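Side-chain contacts in vacuolar aminopeptidase 1 (Saccharomyces cerevisiae, PDB 5JGF), which removes N-terminal amino acids, preferably neutral or hydrophobic ones, from peptides and proteins in the vacuole as a dodecameric zinc aminopeptidase: residues L95-K100 with E125-R130; P259-R264 with I432-M437; N297-S302 with S436-R441. One frame throughout, in Å; residues are numbered along the deposited sequence.

Contact 1: residues L95-K100 with E125-R130; sequences LTVKLK and ELWLDR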
ATOM      1  N   LEU D  95       3.677  29.040  26.592  1.00 11.36           N
ATOM      2  CA  LEU D  95       4.506  27.965  26.064  1.00 11.47           C
ATOM      3  C   LEU D  95       5.965  28.363  26.223  1.00 11.13           C
ATOM      4  O   LEU D  95       6.340  29.507  25.948  1.00 12.23           O
ATOM      5  CB  LEU D  95       4.195  27.712  24.586  1.00 11.93           C
ATOM      6  CG  LEU D  95       3.292  26.508  24.302  1.00 11.78           C
ATOM      7  CD1 LEU D  95       1.943  26.705  24.986  1.00 11.78           C
ATOM      8  CD2 LEU D  95       3.111  26.344  22.796  1.00 11.33           C
ATOM      9  N   THR D  96       6.786  27.425  26.676  1.00 10.01           N
ATOM     10  CA  THR D  96       8.193  27.712  26.865  1.00 10.76           C
ATOM     11  C   THR D  96       9.008  26.426  26.859  1.00 12.08           C
ATOM     12  O   THR D  96       8.504  25.357  26.505  1.00 11.23           O
ATOM     13  CB  THR D  96       8.417  28.488  28.198  1.00 10.71           C
ATOM     14  OG1 THR D  96       9.766  28.952  28.265  1.00 11.90           O
ATOM     15  CG2 THR D  96       8.135  27.596  29.403  1.00 11.26           C
ATOM     16  N   VAL D  97      10.276  26.543  27.233  1.00 11.76           N
ATOM     17  CA  VAL D  97      11.180  25.399  27.296  1.00 11.68           C
ATOM     18  C   VAL D  97      11.778  25.422  28.698  1.00 13.23           C
ATOM     19  O   VAL D  97      12.270  26.453  29.152  1.00 13.03           O
ATOM     20  CB  VAL D  97      12.296  25.512  26.228  1.00 11.07           C
ATOM     21  CG1 VAL D  97      13.316  24.407  26.415  1.00 12.74           C
ATOM     22  CG2 VAL D  97      11.684  25.429  24.838  1.00 13.08           C
ATOM     23  N   LYS D  98      11.721  24.285  29.382  1.00 12.44           N
ATOM     24  CA  LYS D  98      12.217  24.181  30.754  1.00 13.18           C
ATOM     25  C   LYS D  98      13.514  23.398  30.869  1.00 13.72           C
ATOM     26  O   LYS D  98      13.657  22.345  30.254  1.00 14.02           O
ATOM     27  CB  LYS D  98      11.171  23.477  31.627  1.00 14.30           C
ATOM     28  CG  LYS D  98       9.847  24.201  31.785  1.00 18.65           C
ATOM     29  CD  LYS D  98      10.001  25.374  32.732  1.00 20.38           C
ATOM     30  CE  LYS D  98       8.656  25.959  33.132  1.00 22.36           C
ATOM     31  NZ  LYS D  98       8.851  27.026  34.156  1.00 17.55           N
ATOM     32  N   LEU D  99      14.463  23.900  31.654  1.00 11.63           N
ATOM     33  CA  LEU D  99      15.690  23.140  31.852  1.00 14.03           C
ATOM     34  C   LEU D  99      15.260  21.903  32.632  1.00 14.04           C
ATOM     35  O   LEU D  99      14.380  21.983  33.489  1.00 13.35           O
ATOM     36  CB  LEU D  99      16.711  23.925  32.679  1.00 17.13           C
ATOM     37  CG  LEU D  99      17.803  24.649  31.896  1.00 19.32           C
ATOM     38  CD1 LEU D  99      17.188  25.794  31.106  1.00 21.46           C
ATOM     39  CD2 LEU D  99      18.860  25.168  32.857  1.00 21.32           C
ATOM     40  N   LYS D 100      15.862  20.760  32.333  1.00 14.77           N
ATOM     41  CA  LYS D 100      15.520  19.534  33.040  1.00 14.68           C
ATOM     42  C   LYS D 100      16.123  19.566  34.447  1.00 14.10           C
ATOM     43  O   LYS D 100      17.015  20.367  34.720  1.00 14.96           O
ATOM     44  CB  LYS D 100      16.042  18.322  32.262  1.00 14.81           C
ATOM     45  CG  LYS D 100      15.156  17.946  31.076  1.00 15.67           C
ATOM     46  CD  LYS D 100      15.824  16.931  30.167  1.00 16.38           C
ATOM     47  CE  LYS D 100      14.862  16.446  29.085  1.00 14.45           C
ATOM     48  NZ  LYS D 100      15.610  16.109  27.835  1.00 13.26           N
ATOM     49  N   GLU D 125       9.667  23.525  14.809  1.00 13.72           N
ATOM     50  CA  GLU D 125      10.403  24.341  13.862  1.00 15.98           C
ATOM     51  C   GLU D 125      10.372  25.844  14.121  1.00 14.91           C
ATOM     52  O   GLU D 125      11.295  26.554  13.731  1.00 15.37           O
ATOM     53  CB  GLU D 125       9.946  24.013  12.440  1.00 20.66           C
ATOM     54  CG  GLU D 125      10.680  22.791  11.890  1.00 27.30           C
ATOM     55  CD  GLU D 125       9.952  22.110  10.754  1.00 31.95           C
ATOM     56  OE1 GLU D 125       8.947  21.416  11.024  1.00 33.60           O
ATOM     57  OE2 GLU D 125      10.389  22.270   9.593  1.00 33.92           O
ATOM     58  N   LEU D 126       9.336  26.333  14.795  1.00 13.41           N
ATOM     59  CA  LEU D 126       9.267  27.763  15.081  1.00 12.67           C
ATOM     60  C   LEU D 126      10.292  28.152  16.146  1.00 13.67           C
ATOM     61  O   LEU D 126      10.670  29.320  16.254  1.00 13.21           O
ATOM     62  CB  LEU D 126       7.855  28.154  15.531  1.00 13.77           C
ATOM     63  CG  LEU D 126       6.756  27.957  14.474  1.00 15.72           C
ATOM     64  CD1 LEU D 126       5.399  28.289  15.073  1.00 16.02           C
ATOM     65  CD2 LEU D 126       7.028  28.842  13.266  1.00 17.49           C
ATOM     66  N   TRP D 127      10.753  27.172  16.919  1.00 12.03           N
ATOM     67  CA  TRP D 127      11.738  27.430  17.964  1.00 11.92           C
ATOM     68  C   TRP D 127      13.174  27.298  17.477  1.00 13.73           C
ATOM     69  O   TRP D 127      14.124  27.573  18.216  1.00 13.22           O
ATOM     70  CB  TRP D 127      11.506  26.501  19.162  1.00 11.68           C
ATOM     71  CG  TRP D 127      10.456  27.025  20.101  1.00 11.41           C
ATOM     72  CD1 TRP D 127       9.104  27.059  19.894  1.00 11.74           C
ATOM     73  CD2 TRP D 127      10.682  27.645  21.374  1.00 10.60           C
ATOM     74  NE1 TRP D 127       8.477  27.667  20.960  1.00 12.93           N
ATOM     75  CE2 TRP D 127       9.422  28.035  21.881  1.00 11.16           C
ATOM     76  CE3 TRP D 127      11.832  27.912  22.135  1.00 10.60           C
ATOM     77  CZ2 TRP D 127       9.276  28.679  23.118  1.00 11.96           C
ATOM     78  CZ3 TRP D 127      11.685  28.553  23.365  1.00 10.64           C
ATOM     79  CH2 TRP D 127      10.417  28.928  23.841  1.00  9.26           C
ATOM     80  N   LEU D 128      13.337  26.883  16.226  1.00 11.17           N
ATOM     81  CA  LEU D 128      14.672  26.739  15.662  1.00 11.24           C
ATOM     82  C   LEU D 128      15.227  28.098  15.258  1.00  9.52           C
ATOM     83  O   LEU D 128      14.491  28.975  14.809  1.00 10.25           O
ATOM     84  CB  LEU D 128      14.646  25.857  14.414  1.00 11.44           C
ATOM     85  CG  LEU D 128      14.216  24.399  14.561  1.00 12.00           C
ATOM     86  CD1 LEU D 128      14.183  23.754  13.182  1.00 14.15           C
ATOM     87  CD2 LEU D 128      15.177  23.664  15.476  1.00 13.26           C
ATOM     88  N   ASP D 129      16.534  28.262  15.425  1.00 10.46           N
ATOM     89  CA  ASP D 129      17.204  29.488  15.023  1.00  9.40           C
ATOM     90  C   ASP D 129      16.603  30.756  15.610  1.00  9.95           C
ATOM     91  O   ASP D 129      16.451  31.767  14.921  1.00 11.48           O
ATOM     92  CB  ASP D 129      17.229  29.555  13.494  1.00  9.92           C
ATOM     93  CG  ASP D 129      17.874  28.324  12.877  1.00 12.44           C
ATOM     94  OD1 ASP D 129      18.569  27.600  13.616  1.00 10.81           O
ATOM     95  OD2 ASP D 129      17.694  28.077  11.665  1.00 12.71           O
ATOM     96  N   ARG D 130      16.268  30.686  16.893  1.00 12.20           N
ATOM     97  CA  ARG D 130      15.718  31.815  17.633  1.00 10.99           C
ATOM     98  C   ARG D 130      16.716  32.087  18.764  1.00 12.71           C
ATOM     99  O   ARG D 130      17.258  31.146  19.350  1.00 12.57           O
ATOM    100  CB  ARG D 130      14.352  31.445  18.222  1.00 10.10           C
ATOM    101  CG  ARG D 130      13.286  31.093  17.180  1.00 10.41           C
ATOM    102  CD  ARG D 130      12.680  32.332  16.530  1.00 13.50           C
ATOM    103  NE  ARG D 130      11.640  31.976  15.567  1.00 11.57           N
ATOM    104  CZ  ARG D 130      10.797  32.841  15.013  1.00 12.57           C
ATOM    105  NH1 ARG D 130      10.860  34.132  15.322  1.00 12.16           N
ATOM    106  NH2 ARG D 130       9.879  32.415  14.157  1.00 12.08           N
TER
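V97 lays one methyl on the indole of W127, and the rest of the contact grows slacker toward L95. CG2 of V97 stands over the six-membered ring, 3.8 Å from its centroid and 25° off the ring normal, a CH-pi contact. It leans toward the rim, where it meets CZ3 of W127 at 3.5 Å. The isopropyl group of V97 is turned with CG1 anti to the backbone N (chi1 173°), which leaves CG2 as the branch that reaches the ring. I440 comes onto the opposite face, its CD1 lying 3.5 Å from CD2 of W127, and the indole is clamped between two aliphatic groups.

V97 belongs to strand 96-99, an inner strand of the six-stranded antiparallel sheet, hydrogen-bonded between strands 112-119 and 233-242. W127 sits in the connection from strand 112-119 to strand 132-140, and its ring fastens that loop to the beginning of strand 96-99.

Past V97 the fit opens out. The backbone of T96 passes obliquely, its CA 3.9 Å from CH2 of W127, while its CB points away from the loop. L95 offers only a carbonyl, with O 4.2 Å from CZ2 of W127 and near the ring plane. Its side chain, partly exposed, stays short of the indole and touches E299 beside the zinc site.

Behind the ring the loop is drawn together by R130, whose NE gives a hydrogen bond of 2.9 Å to O of L126, although that oxygen sits 32° out of the guanidinium plane. On this side a second subunit takes over: R130 NH1 donates to the backbone O of D129 of that subunit, and D129 O here accepts the same bond from R130 NH1 of that subunit.

Contact 2: residues P259-R264 with I432-M437; sequences PRLDDR and IAQLSM. With ZN (zinc ion), chain K; ZN (zinc ion), chain L.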
ATOM      1  N   PRO D 259       6.493  37.956  21.599  1.00 12.69           N
ATOM      2  CA  PRO D 259       6.389  36.577  22.068  1.00 12.35           C
ATOM      3  C   PRO D 259       5.476  36.466  23.279  1.00 15.07           C
ATOM      4  O   PRO D 259       5.177  37.463  23.944  1.00 11.69           O
ATOM      5  CB  PRO D 259       7.826  36.236  22.429  1.00 14.93           C
ATOM      6  CG  PRO D 259       8.306  37.544  23.025  1.00 13.60           C
ATOM      7  CD  PRO D 259       7.772  38.562  22.024  1.00 12.83           C
ATOM      8  N   ARG D 260       5.020  35.244  23.532  1.00 11.85           N
ATOM      9  CA  ARG D 260       4.202  34.932  24.695  1.00 14.04           C
ATOM     10  C   ARG D 260       2.914  35.746  24.883  1.00 14.17           C
ATOM     11  O   ARG D 260       2.548  36.074  26.011  1.00 13.76           O
ATOM     12  CB  ARG D 260       5.103  35.032  25.937  1.00 13.45           C
ATOM     13  CG  ARG D 260       6.444  34.282  25.758  1.00 13.07           C
ATOM     14  CD  ARG D 260       7.414  34.446  26.933  1.00 12.90           C
ATOM     15  NE  ARG D 260       7.964  35.798  27.066  1.00 12.69           N
ATOM     16  CZ  ARG D 260       9.038  36.255  26.425  1.00 14.64           C
ATOM     17  NH1 ARG D 260       9.448  37.504  26.629  1.00 12.67           N
ATOM     18  NH2 ARG D 260       9.714  35.476  25.590  1.00 11.96           N
ATOM     19  N   LEU D 261       2.222  36.054  23.787  1.00 14.94           N
ATOM     20  CA  LEU D 261       0.967  36.806  23.861  1.00 13.77           C
ATOM     21  C   LEU D 261      -0.129  36.001  24.575  1.00 15.50           C
ATOM     22  O   LEU D 261      -0.942  36.550  25.306  1.00 13.96           O
ATOM     23  CB  LEU D 261       0.492  37.201  22.454  1.00 14.23           C
ATOM     24  CG  LEU D 261       1.346  38.175  21.638  1.00 13.86           C
ATOM     25  CD1 LEU D 261       0.601  38.545  20.361  1.00 13.91           C
ATOM     26  CD2 LEU D 261       1.628  39.434  22.460  1.00 13.62           C
ATOM     27  N   ASP D 262      -0.148  34.696  24.348  1.00 16.60           N
ATOM     28  CA  ASP D 262      -1.116  33.806  24.974  1.00 18.55           C
ATOM     29  C   ASP D 262      -0.537  33.367  26.326  1.00 19.14           C
ATOM     30  O   ASP D 262       0.446  32.630  26.343  1.00 17.53           O
ATOM     31  CB  ASP D 262      -1.292  32.579  24.064  1.00 16.62           C
ATOM     32  CG  ASP D 262      -2.253  31.540  24.621  1.00 17.79           C
ATOM     33  OD1 ASP D 262      -2.874  31.772  25.672  1.00 14.48           O
ATOM     34  OD2 ASP D 262      -2.413  30.476  23.979  1.00 13.78           O
ATOM     35  N   ASP D 263      -1.081  33.822  27.459  1.00 16.96           N
ATOM     36  CA  ASP D 263      -2.240  34.719  27.561  1.00 15.96           C
ATOM     37  C   ASP D 263      -1.862  35.991  28.353  1.00 19.22           C
ATOM     38  O   ASP D 263      -2.688  36.575  29.053  1.00 13.18           O
ATOM     39  CB  ASP D 263      -3.385  33.943  28.256  1.00 17.17           C
ATOM     40  CG  ASP D 263      -4.691  34.730  28.356  1.00 18.60           C
ATOM     41  OD1 ASP D 263      -4.994  35.528  27.446  1.00 15.09           O
ATOM     42  OD2 ASP D 263      -5.440  34.539  29.344  1.00 16.16           O
ATOM     43  N   ARG D 264      -0.610  36.421  28.245  1.00 14.20           N
ATOM     44  CA  ARG D 264      -0.164  37.606  28.973  1.00 14.92           C
ATOM     45  C   ARG D 264      -0.772  38.862  28.361  1.00 14.17           C
ATOM     46  O   ARG D 264      -0.797  39.930  28.983  1.00 14.17           O
ATOM     47  CB  ARG D 264       1.369  37.652  28.984  1.00 12.18           C
ATOM     48  CG  ARG D 264       1.936  36.552  29.879  1.00 12.39           C
ATOM     49  CD  ARG D 264       3.409  36.230  29.675  1.00 12.89           C
ATOM     50  NE  ARG D 264       3.735  35.055  30.479  1.00 13.43           N
ATOM     51  CZ  ARG D 264       4.940  34.504  30.574  1.00 13.26           C
ATOM     52  NH1 ARG D 264       5.962  35.022  29.909  1.00 13.48           N
ATOM     53  NH2 ARG D 264       5.122  33.421  31.324  1.00 11.74           N
ATOM     54  N   ILE D 432      -8.708  38.910  23.679  1.00 11.33           N
ATOM     55  CA  ILE D 432      -8.148  39.722  22.615  1.00 13.00           C
ATOM     56  C   ILE D 432      -7.623  38.706  21.608  1.00 13.66           C
ATOM     57  O   ILE D 432      -6.856  37.814  21.968  1.00 13.75           O
ATOM     58  CB  ILE D 432      -6.989  40.593  23.147  1.00 13.44           C
ATOM     59  CG1 ILE D 432      -7.515  41.525  24.248  1.00 14.05           C
ATOM     60  CG2 ILE D 432      -6.367  41.396  22.007  1.00 12.50           C
ATOM     61  CD1 ILE D 432      -6.431  42.320  24.970  1.00 15.25           C
ATOM     62  N   ALA D 433      -8.057  38.827  20.358  1.00 13.40           N
ATOM     63  CA  ALA D 433      -7.641  37.899  19.318  1.00 13.24           C
ATOM     64  C   ALA D 433      -6.217  38.155  18.850  1.00 12.36           C
ATOM     65  O   ALA D 433      -5.742  39.290  18.858  1.00 13.31           O
ATOM     66  CB  ALA D 433      -8.603  37.978  18.134  1.00 12.08           C
ATOM     67  N   GLN D 434      -5.537  37.090  18.441  1.00 12.18           N
ATOM     68  CA  GLN D 434      -4.173  37.204  17.952  1.00 12.68           C
ATOM     69  C   GLN D 434      -3.922  36.218  16.822  1.00 12.69           C
ATOM     70  O   GLN D 434      -4.666  35.254  16.636  1.00 12.46           O
ATOM     71  CB  GLN D 434      -3.164  36.923  19.071  1.00 12.75           C
ATOM     72  CG  GLN D 434      -3.258  35.514  19.643  1.00 12.60           C
ATOM     73  CD  GLN D 434      -2.007  35.106  20.391  1.00 16.10           C
ATOM     74  OE1 GLN D 434      -0.987  34.757  19.783  1.00 16.52           O
ATOM     75  NE2 GLN D 434      -2.067  35.158  21.713  1.00 12.11           N
ATOM     76  N   LEU D 435      -2.866  36.477  16.065  1.00 12.39           N
ATOM     77  CA  LEU D 435      -2.464  35.599  14.977  1.00 12.39           C
ATOM     78  C   LEU D 435      -1.379  34.698  15.540  1.00 11.99           C
ATOM     79  O   LEU D 435      -0.745  35.035  16.540  1.00 11.70           O
ATOM     80  CB  LEU D 435      -1.857  36.403  13.825  1.00 11.98           C
ATOM     81  CG  LEU D 435      -2.772  37.165  12.869  1.00 11.36           C
ATOM     82  CD1 LEU D 435      -1.927  38.078  11.987  1.00 12.52           C
ATOM     83  CD2 LEU D 435      -3.561  36.175  12.025  1.00 12.54           C
ATOM     84  N   SER D 436      -1.188  33.545  14.909  1.00 11.23           N
ATOM     85  CA  SER D 436      -0.119  32.631  15.288  1.00 12.45           C
ATOM     86  C   SER D 436      -0.046  32.236  16.757  1.00 12.22           C
ATOM     87  O   SER D 436       1.039  32.232  17.343  1.00 11.11           O
ATOM     88  CB  SER D 436       1.222  33.245  14.872  1.00 13.60           C
ATOM     89  OG  SER D 436       1.166  33.741  13.541  1.00 15.62           O
ATOM     90  N   MET D 437      -1.180  31.896  17.353  1.00 11.18           N
ATOM     91  CA  MET D 437      -1.177  31.491  18.750  1.00 12.67           C
ATOM     92  C   MET D 437      -0.217  30.305  18.914  1.00 12.21           C
ATOM     93  O   MET D 437      -0.150  29.427  18.053  1.00 12.47           O
ATOM     94  CB  MET D 437      -2.589  31.092  19.182  1.00 12.62           C
ATOM     95  CG  MET D 437      -2.789  31.076  20.681  1.00 14.26           C
ATOM     96  SD  MET D 437      -4.454  30.593  21.118  1.00 19.71           S
ATOM     97  CE  MET D 437      -5.400  31.972  20.463  1.00 15.02           C
TER
HETATM   98 ZN    ZN K 601      -4.443  30.785  26.388  1.00 15.68          ZN
HETATM   99 ZN    ZN L 602      -2.417  28.630  24.782  1.00 16.19          ZN
HETATM  100  O   HOH W   1      -5.518  30.815  24.223  1.00 13.45           O
HETATM  101  O   HOH W   2      -4.026  28.799  26.122  1.00 22.31           O
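The backbones come nearest where D262, at the start of helix 261-278, faces M437 just past strand 426-434, their CA atoms 6.6 Å apart, and the peptide bond that follows D262 is cis.

The carboxylate of D262 bridges the metals. With CG anti to the backbone N (chi1 178°), it reaches past M437 to two zinc ions and gives one oxygen to each: OD1 to the chain K zinc and OD2 to the chain L zinc, both at 2.0 Å. M437 lies alongside, its CG 3.4 Å and its SD 3.5 Å from OD2 of D262, an apolar wall against the oxygen that holds the chain L zinc.

Q434 backs the root of the same side chain. Its extended chain crosses L261 at a slant, CD lying 3.9 Å from CB of L261, and its amide ends beside the backbone N of D262. With an alanine here the amide would be missing, which would probably open a gap against L261 and leave the backbone N of D262 without its polar neighbour.

Water 2 bridges the two metals. H91 and D344 also bind the chain K zinc, while E299 and H438 bind the other. A bridging aspartate followed by a cis peptide is characteristic of the co-catalytic two-zinc site in the exopeptidase clan to which the M18 family belongs.

Contact 3: residues N297-S302 with S436-R441; sequences NEEIGS and SMHSIR. With ZN (zinc ion), chain L.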
ATOM      1  N   ASN D 297      -0.193  27.214  34.640  1.00 11.58           N
ATOM      2  CA  ASN D 297      -0.525  25.928  34.042  1.00 11.35           C
ATOM      3  C   ASN D 297      -1.770  25.723  33.178  1.00 11.22           C
ATOM      4  O   ASN D 297      -2.258  24.600  33.078  1.00 10.38           O
ATOM      5  CB  ASN D 297      -0.519  24.864  35.146  1.00 10.69           C
ATOM      6  CG  ASN D 297       0.793  24.831  35.912  1.00 10.36           C
ATOM      7  OD1 ASN D 297       1.871  25.001  35.336  1.00 15.36           O
ATOM      8  ND2 ASN D 297       0.712  24.594  37.210  1.00  9.97           N
ATOM      9  N   GLU D 298      -2.289  26.768  32.548  1.00 10.53           N
ATOM     10  CA  GLU D 298      -3.450  26.569  31.680  1.00 11.43           C
ATOM     11  C   GLU D 298      -2.989  25.764  30.458  1.00 13.37           C
ATOM     12  O   GLU D 298      -3.724  24.925  29.930  1.00 11.82           O
ATOM     13  CB  GLU D 298      -4.021  27.916  31.222  1.00 12.22           C
ATOM     14  CG  GLU D 298      -5.275  27.831  30.329  1.00 14.43           C
ATOM     15  CD  GLU D 298      -4.972  27.408  28.895  1.00 17.43           C
ATOM     16  OE1 GLU D 298      -3.849  27.666  28.421  1.00 15.97           O
ATOM     17  OE2 GLU D 298      -5.866  26.834  28.233  1.00 20.32           O
ATOM     18  N   GLU D 299      -1.755  26.011  30.028  1.00 11.69           N
ATOM     19  CA  GLU D 299      -1.212  25.333  28.857  1.00 13.85           C
ATOM     20  C   GLU D 299      -0.971  23.840  29.057  1.00 14.89           C
ATOM     21  O   GLU D 299      -0.701  23.124  28.092  1.00 13.82           O
ATOM     22  CB  GLU D 299       0.073  26.023  28.405  1.00 14.31           C
ATOM     23  CG  GLU D 299      -0.135  27.494  28.013  1.00 13.02           C
ATOM     24  CD  GLU D 299      -0.949  27.680  26.735  1.00 14.73           C
ATOM     25  OE1 GLU D 299      -1.589  26.717  26.256  1.00 15.09           O
ATOM     26  OE2 GLU D 299      -0.955  28.807  26.206  1.00 14.88           O
ATOM     27  N   ILE D 300      -1.052  23.365  30.300  1.00 12.93           N
ATOM     28  CA  ILE D 300      -0.875  21.941  30.544  1.00 14.67           C
ATOM     29  C   ILE D 300      -2.099  21.284  31.180  1.00 14.35           C
ATOM     30  O   ILE D 300      -1.993  20.224  31.791  1.00 14.60           O
ATOM     31  CB  ILE D 300       0.380  21.631  31.398  1.00 14.57           C
ATOM     32  CG1 ILE D 300       0.312  22.360  32.740  1.00 14.53           C
ATOM     33  CG2 ILE D 300       1.641  22.010  30.623  1.00 13.02           C
ATOM     34  CD1 ILE D 300       1.375  21.903  33.718  1.00 14.59           C
ATOM     35  N   GLY D 301      -3.264  21.917  31.047  1.00 12.95           N
ATOM     36  CA  GLY D 301      -4.475  21.310  31.575  1.00 14.12           C
ATOM     37  C   GLY D 301      -5.137  21.913  32.797  1.00 13.67           C
ATOM     38  O   GLY D 301      -6.266  21.538  33.128  1.00 13.40           O
ATOM     39  N   SER D 302      -4.440  22.819  33.476  1.00 14.56           N
ATOM     40  CA  SER D 302      -4.978  23.494  34.656  1.00 14.21           C
ATOM     41  C   SER D 302      -5.183  22.633  35.904  1.00 15.36           C
ATOM     42  O   SER D 302      -5.651  23.141  36.927  1.00 13.12           O
ATOM     43  CB  SER D 302      -6.305  24.176  34.303  1.00 13.82           C
ATOM     44  OG  SER D 302      -6.114  25.204  33.348  1.00 12.31           O
ATOM     45  N   SER D 436      -1.188  33.545  14.909  1.00 11.23           N
ATOM     46  CA  SER D 436      -0.119  32.631  15.288  1.00 12.45           C
ATOM     47  C   SER D 436      -0.046  32.236  16.757  1.00 12.22           C
ATOM     48  O   SER D 436       1.039  32.232  17.343  1.00 11.11           O
ATOM     49  CB  SER D 436       1.222  33.245  14.872  1.00 13.60           C
ATOM     50  OG  SER D 436       1.166  33.741  13.541  1.00 15.62           O
ATOM     51  N   MET D 437      -1.180  31.896  17.353  1.00 11.18           N
ATOM     52  CA  MET D 437      -1.177  31.491  18.750  1.00 12.67           C
ATOM     53  C   MET D 437      -0.217  30.305  18.914  1.00 12.21           C
ATOM     54  O   MET D 437      -0.150  29.427  18.053  1.00 12.47           O
ATOM     55  CB  MET D 437      -2.589  31.092  19.182  1.00 12.62           C
ATOM     56  CG  MET D 437      -2.789  31.076  20.681  1.00 14.26           C
ATOM     57  SD  MET D 437      -4.454  30.593  21.118  1.00 19.71           S
ATOM     58  CE  MET D 437      -5.400  31.972  20.463  1.00 15.02           C
ATOM     59  N   HIS D 438       0.531  30.311  20.013  1.00 10.45           N
ATOM     60  CA  HIS D 438       1.506  29.271  20.349  1.00 10.68           C
ATOM     61  C   HIS D 438       2.804  29.285  19.554  1.00 11.23           C
ATOM     62  O   HIS D 438       3.642  28.392  19.701  1.00 11.66           O
ATOM     63  CB  HIS D 438       0.871  27.879  20.288  1.00 10.70           C
ATOM     64  CG  HIS D 438      -0.056  27.600  21.428  1.00 11.51           C
ATOM     65  ND1 HIS D 438      -0.565  26.346  21.689  1.00 10.78           N
ATOM     66  CD2 HIS D 438      -0.568  28.420  22.379  1.00 12.43           C
ATOM     67  CE1 HIS D 438      -1.350  26.404  22.753  1.00 13.43           C
ATOM     68  NE2 HIS D 438      -1.367  27.650  23.188  1.00 11.65           N
ATOM     69  N   SER D 439       2.978  30.286  18.704  1.00  9.58           N
ATOM     70  CA  SER D 439       4.233  30.411  17.978  1.00 11.19           C
ATOM     71  C   SER D 439       5.202  30.987  19.011  1.00 11.84           C
ATOM     72  O   SER D 439       4.787  31.365  20.108  1.00  9.46           O
ATOM     73  CB  SER D 439       4.100  31.407  16.823  1.00 11.84           C
ATOM     74  OG  SER D 439       5.383  31.752  16.318  1.00 13.44           O
ATOM     75  N   ILE D 440       6.483  31.056  18.680  1.00 11.81           N
ATOM     76  CA  ILE D 440       7.437  31.638  19.613  1.00 10.09           C
ATOM     77  C   ILE D 440       7.314  33.167  19.513  1.00 11.96           C
ATOM     78  O   ILE D 440       7.695  33.896  20.431  1.00 11.64           O
ATOM     79  CB  ILE D 440       8.884  31.180  19.310  1.00 11.25           C
ATOM     80  CG1 ILE D 440       9.788  31.542  20.494  1.00 11.01           C
ATOM     81  CG2 ILE D 440       9.382  31.802  18.010  1.00  9.50           C
ATOM     82  CD1 ILE D 440      11.203  31.012  20.385  1.00 11.91           C
ATOM     83  N   ARG D 441       6.770  33.652  18.400  1.00 11.21           N
ATOM     84  CA  ARG D 441       6.568  35.095  18.221  1.00 11.34           C
ATOM     85  C   ARG D 441       5.249  35.309  17.483  1.00 15.03           C
ATOM     86  O   ARG D 441       5.128  35.016  16.288  1.00 13.72           O
ATOM     87  CB  ARG D 441       7.732  35.720  17.444  1.00 11.90           C
ATOM     88  CG  ARG D 441       7.745  37.258  17.448  1.00 11.20           C
ATOM     89  CD  ARG D 441       9.012  37.773  16.775  1.00 12.21           C
ATOM     90  NE  ARG D 441       9.110  39.234  16.698  1.00 15.20           N
ATOM     91  CZ  ARG D 441       9.429  40.035  17.713  1.00 16.59           C
ATOM     92  NH1 ARG D 441       9.498  41.346  17.524  1.00 15.79           N
ATOM     93  NH2 ARG D 441       9.674  39.534  18.918  1.00 16.51           N
TER
HETATM   94 ZN    ZN L 602      -2.417  28.630  24.782  1.00 16.19          ZN
HETATM   95  O   HOH W   2      -4.026  28.799  26.122  1.00 22.31           O
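Two ligands of the chain L zinc in the two-metal active site, E299 and H438, meet here from loops that follow strands 289-295 and 426-434. They approach the ion from opposite directions. E299 grips it with both carboxylate oxygens, unequally: OE2 at 2.0 Å and OE1 at 2.5 Å from the chain L zinc. NE2 of H438 binds the same zinc at 2.1 Å. The carboxylate and imidazole planes are 69° apart, and OE1 of E299 comes within 3.2 Å of NE2 of H438 because the metal gathers both, with no hydrogen bond between them.

H438 is delivered by a type II beta turn from S436 to S439, in which it holds the third position. E299 is bent about its CB-CG bond (chi2 -69°), which brings its carboxylate round to the metal. The carboxylate of D93 accepts from the backbone N of both E298 and E299, and so steadies their loop. On the histidine side, P168 of a second subunit packs against H438.

D262 and water 2 complete the coordination. Water 2, also bound to the other zinc, donates a hydrogen bond of 2.6 Å to OE1 of E298. Shared by two cations and oriented by a carboxylate, this water would probably be strongly polarised, consistent with its acting as the nucleophile on the peptide bond.

Contact 1 comes first along the chain and closes a local loop, with strand 112-119 inside it, before the other two begin. Contacts 2 and 3 are long closures that open one after the other, at 259-264 and 297-302, and finish on the same part of the chain, sharing S436 and M437. Together they join the start of helix 261-278 and the loop after strand 289-295 to the loop between strands 426-434 and 442-445. That loop also ties in contact 1, since I440 packs on L126 and R130. All three contacts reach a second subunit, and just ahead of strand 96-99 L95 brings contact 1 up to contact 3.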